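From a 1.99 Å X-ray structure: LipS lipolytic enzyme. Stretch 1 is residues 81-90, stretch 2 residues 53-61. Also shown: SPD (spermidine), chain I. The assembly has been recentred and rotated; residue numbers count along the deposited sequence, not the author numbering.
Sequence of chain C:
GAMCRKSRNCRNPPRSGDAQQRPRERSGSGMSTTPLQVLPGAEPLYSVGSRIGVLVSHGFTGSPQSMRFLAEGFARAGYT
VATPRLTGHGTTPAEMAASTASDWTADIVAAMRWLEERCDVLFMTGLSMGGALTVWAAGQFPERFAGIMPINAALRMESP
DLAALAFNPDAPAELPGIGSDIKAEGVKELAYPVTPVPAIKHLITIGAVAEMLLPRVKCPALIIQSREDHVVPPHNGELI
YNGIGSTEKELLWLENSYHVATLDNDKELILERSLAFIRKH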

# COMPACT_ATOMS: atom_id res chain seq x y z
N VAL C 81 -22.94 -19.02 -7.11
CA VAL C 81 -22.09 -17.96 -7.69
C VAL C 81 -22.44 -16.62 -7.05
O VAL C 81 -23.64 -16.25 -7.00
CB VAL C 81 -22.17 -17.83 -9.24
CG1 VAL C 81 -21.16 -16.77 -9.75
CG2 VAL C 81 -21.79 -19.17 -9.97
N ALA C 82 -21.44 -15.91 -6.52
CA ALA C 82 -21.60 -14.47 -6.11
C ALA C 82 -20.59 -13.66 -6.91
O ALA C 82 -19.36 -13.86 -6.72
CB ALA C 82 -21.35 -14.27 -4.59
N THR C 83 -21.10 -12.72 -7.74
CA THR C 83 -20.29 -11.83 -8.52
C THR C 83 -20.73 -10.44 -8.08
O THR C 83 -21.61 -9.87 -8.68
CB THR C 83 -20.56 -11.97 -10.03
OG1 THR C 83 -20.42 -13.36 -10.31
CG2 THR C 83 -19.48 -11.20 -10.86
N PRO C 84 -20.11 -9.88 -7.03
CA PRO C 84 -20.60 -8.60 -6.48
C PRO C 84 -20.25 -7.39 -7.31
O PRO C 84 -19.24 -7.39 -8.01
CB PRO C 84 -19.84 -8.46 -5.12
CG PRO C 84 -18.60 -9.36 -5.29
CD PRO C 84 -19.09 -10.51 -6.18
N ARG C 85 -21.02 -6.32 -7.09
CA ARG C 85 -20.73 -5.03 -7.70
C ARG C 85 -19.96 -4.27 -6.58
O ARG C 85 -20.54 -3.96 -5.53
CB ARG C 85 -22.04 -4.27 -8.06
CG ARG C 85 -21.73 -2.95 -8.81
CD ARG C 85 -23.09 -2.20 -9.18
NE ARG C 85 -23.92 -2.04 -7.99
CZ ARG C 85 -23.76 -1.11 -7.07
NH1 ARG C 85 -22.74 -0.25 -7.08
NH2 ARG C 85 -24.64 -1.07 -6.11
N LEU C 86 -18.68 -3.97 -6.80
CA LEU C 86 -17.96 -3.24 -5.69
C LEU C 86 -18.56 -1.86 -5.41
O LEU C 86 -19.11 -1.23 -6.31
CB LEU C 86 -16.48 -3.12 -5.97
CG LEU C 86 -15.84 -4.49 -6.13
CD1 LEU C 86 -14.31 -4.39 -6.53
CD2 LEU C 86 -16.08 -5.43 -4.89
N THR C 87 -18.47 -1.41 -4.17
CA THR C 87 -18.91 -0.07 -3.78
C THR C 87 -18.38 1.01 -4.73
O THR C 87 -17.19 1.03 -5.08
CB THR C 87 -18.38 0.22 -2.33
OG1 THR C 87 -18.79 -0.89 -1.48
CG2 THR C 87 -18.93 1.64 -1.77
N GLY C 88 -19.26 1.94 -5.14
CA GLY C 88 -18.80 3.00 -6.01
C GLY C 88 -18.60 2.65 -7.45
O GLY C 88 -18.24 3.55 -8.26
N HIS C 89 -18.79 1.35 -7.81
CA HIS C 89 -18.61 0.89 -9.22
C HIS C 89 -19.96 0.64 -9.95
O HIS C 89 -21.02 0.31 -9.30
CB HIS C 89 -17.72 -0.37 -9.33
CG HIS C 89 -16.35 -0.16 -8.83
ND1 HIS C 89 -15.24 -0.18 -9.64
CD2 HIS C 89 -15.90 0.19 -7.60
CE1 HIS C 89 -14.16 0.09 -8.93
NE2 HIS C 89 -14.53 0.28 -7.69
N GLY C 90 -19.91 0.80 -11.28
CA GLY C 90 -21.12 0.72 -12.16
C GLY C 90 -22.24 1.69 -11.75
O GLY C 90 -23.44 1.38 -11.96
N1 SPD I . -7.38 -2.69 -19.84
C2 SPD I . -8.50 -2.23 -19.10
C3 SPD I . -8.52 -2.88 -17.67
C4 SPD I . -9.95 -2.96 -17.16
C5 SPD I . -10.36 -1.71 -16.37
N6 SPD I . -11.22 -2.18 -15.29
C7 SPD I . -11.48 -3.59 -15.14
C8 SPD I . -10.35 -4.40 -14.48
C9 SPD I . -9.02 -3.66 -14.25
N10 SPD I . -7.93 -4.48 -14.75
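Stretch 2, residues 53-61: GVLVSHGFT

Stretch 2 enters as a β-strand, residues 53-57, and lies beside the strand of stretch 1, residues 81-83, running the same way. Their axes approach to 4.7 Å and their N-to-C directions differ by 12°, so this is a parallel pair of neighbours in a sheet. The register sets Val54 beside Val81 and Leu55 beside Ala82, with CA to CA separations of 5.0 and 4.9 Å; Val56 CA and Thr83 CA follow at 4.6 Å.

Two hydrogen bonds fix this register, and both engage Ala82, whose amide and carbonyl reach residues two apart on the partner, as parallel pairing requires. Ala82 N donates to Val54 O at 3.0 Å, and Val56 N donates to Ala82 O at 2.7 Å, both nearly straight. Alongside these hydrogen bonds, CA hydrogens also turn to carbonyls: Val81 CA lies 3.4 Å from Val54 O, Leu55 CA 3.4 Å from Ala82 O, and Thr83 CA 3.3 Å from Val56 O.

Beyond the strands both chains become loop, and the direct ladder gives way to water and side chains. Pro84 has no amide hydrogen to offer, and its ring carbon CD packs 3.2 Å from Val56 O. A water bridges the gap, donating to Val56 O (2.9 Å) and Pro84 O (2.7 Å) while accepting from His58 N (2.8 Å). Stretch 1 then folds through a type II turn from Leu86 to His89, closed by His89 N donating to Leu86 O at 3.0 Å. Gly88, at phi 77°, takes the position where a CB would be jammed against the preceding carbonyl oxygen. A second water joins the far ends of the two stretches, accepting from Gly90 N at 2.8 Å and donating to Thr61 O at 3.3 Å.

Within the sheet, Val81 and Val54 share one face, Ala82 and Leu55 the other. Val81 meets Val56 diagonally instead, its CG1 lying 4.1 Å from Val56 CG2, while Leu55 extends its CD2 to within 4.1 Å of Pro84 CD.

His58 is the centrepiece of the loop contact, with the largest area covered by the other stretch. Its CA-to-CB bond points sideways, but chi1 near 68° (p) brings the ring's end closer to stretch 1. There NE2 accepts from Leu86 N at 3.0 Å, almost linearly, while ND1 donates to Gly59 O at 2.9 Å. Using both ring nitrogens ties the imidazole to both stretches and defines its orientation. Leu86, in the m rotamer with its CB toward stretch 2, lays CD1 4.2 Å from the centroid of that ring in an off-centre CH-pi contact.

His89 also points toward stretch 2. Its ring meets that of His58 obliquely, centroids 5.3 Å apart and planes at 54°, and its edge reaches the next backbone segment, CE1 standing 3.0 Å from Thr61 N and 3.7 Å from Phe60 CA. Arg85 points away, yet supports the turn from its own side: NH1 donates to His89 O at 2.9 Å.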

# COMPACT_ATOMS: atom_id res chain seq x y z
N GLY C 53 -19.42 -23.28 -3.88
CA GLY C 53 -19.69 -21.90 -4.37
C GLY C 53 -18.44 -21.14 -4.86
O GLY C 53 -17.33 -21.47 -4.45
N VAL C 54 -18.63 -20.16 -5.73
CA VAL C 54 -17.50 -19.41 -6.33
C VAL C 54 -17.79 -17.92 -6.14
O VAL C 54 -18.88 -17.45 -6.56
CB VAL C 54 -17.31 -19.65 -7.87
CG1 VAL C 54 -15.97 -19.06 -8.39
CG2 VAL C 54 -17.39 -21.17 -8.20
N LEU C 55 -16.80 -17.19 -5.59
CA LEU C 55 -16.90 -15.76 -5.42
C LEU C 55 -16.11 -15.20 -6.58
O LEU C 55 -14.97 -15.61 -6.79
CB LEU C 55 -16.24 -15.40 -4.07
CG LEU C 55 -16.72 -14.07 -3.43
CD1 LEU C 55 -16.13 -13.94 -2.01
CD2 LEU C 55 -16.28 -12.84 -4.23
N VAL C 56 -16.73 -14.30 -7.37
CA VAL C 56 -16.11 -13.74 -8.56
C VAL C 56 -15.98 -12.25 -8.46
O VAL C 56 -16.99 -11.57 -8.37
CB VAL C 56 -16.94 -14.07 -9.86
CG1 VAL C 56 -16.14 -13.62 -11.08
CG2 VAL C 56 -17.26 -15.59 -9.90
N SER C 57 -14.74 -11.72 -8.50
CA SER C 57 -14.58 -10.29 -8.21
C SER C 57 -14.07 -9.50 -9.43
O SER C 57 -13.02 -9.84 -9.98
CB SER C 57 -13.54 -10.09 -7.08
OG SER C 57 -13.45 -8.68 -6.85
N HIS C 58 -14.75 -8.45 -9.85
CA HIS C 58 -14.18 -7.57 -10.91
C HIS C 58 -13.09 -6.58 -10.31
O HIS C 58 -12.76 -6.66 -9.12
CB HIS C 58 -15.32 -6.78 -11.62
CG HIS C 58 -16.00 -5.74 -10.75
ND1 HIS C 58 -15.42 -4.53 -10.48
CD2 HIS C 58 -17.17 -5.75 -10.07
CE1 HIS C 58 -16.23 -3.82 -9.69
NE2 HIS C 58 -17.28 -4.55 -9.40
N GLY C 59 -12.54 -5.68 -11.15
CA GLY C 59 -11.45 -4.82 -10.68
C GLY C 59 -11.82 -3.34 -10.68
O GLY C 59 -13.00 -2.98 -10.79
N PHE C 60 -10.76 -2.52 -10.49
CA PHE C 60 -10.83 -1.06 -10.17
C PHE C 60 -11.31 -0.31 -11.44
O PHE C 60 -10.68 -0.44 -12.46
CB PHE C 60 -9.37 -0.67 -9.86
CG PHE C 60 -9.17 0.74 -9.46
CD1 PHE C 60 -9.48 1.16 -8.15
CD2 PHE C 60 -8.54 1.62 -10.37
CE1 PHE C 60 -9.18 2.51 -7.74
CE2 PHE C 60 -8.27 2.99 -10.00
CZ PHE C 60 -8.60 3.44 -8.71
N THR C 61 -12.33 0.51 -11.29
CA THR C 61 -13.12 1.21 -12.34
C THR C 61 -13.91 0.27 -13.26
O THR C 61 -14.64 0.75 -14.15
CB THR C 61 -12.36 2.17 -13.34
OG1 THR C 61 -11.66 1.36 -14.27
CG2 THR C 61 -11.49 3.22 -12.63
O HOH W 1 -17.43 -8.84 -9.30
O HOH W 2 -17.60 0.96 -12.79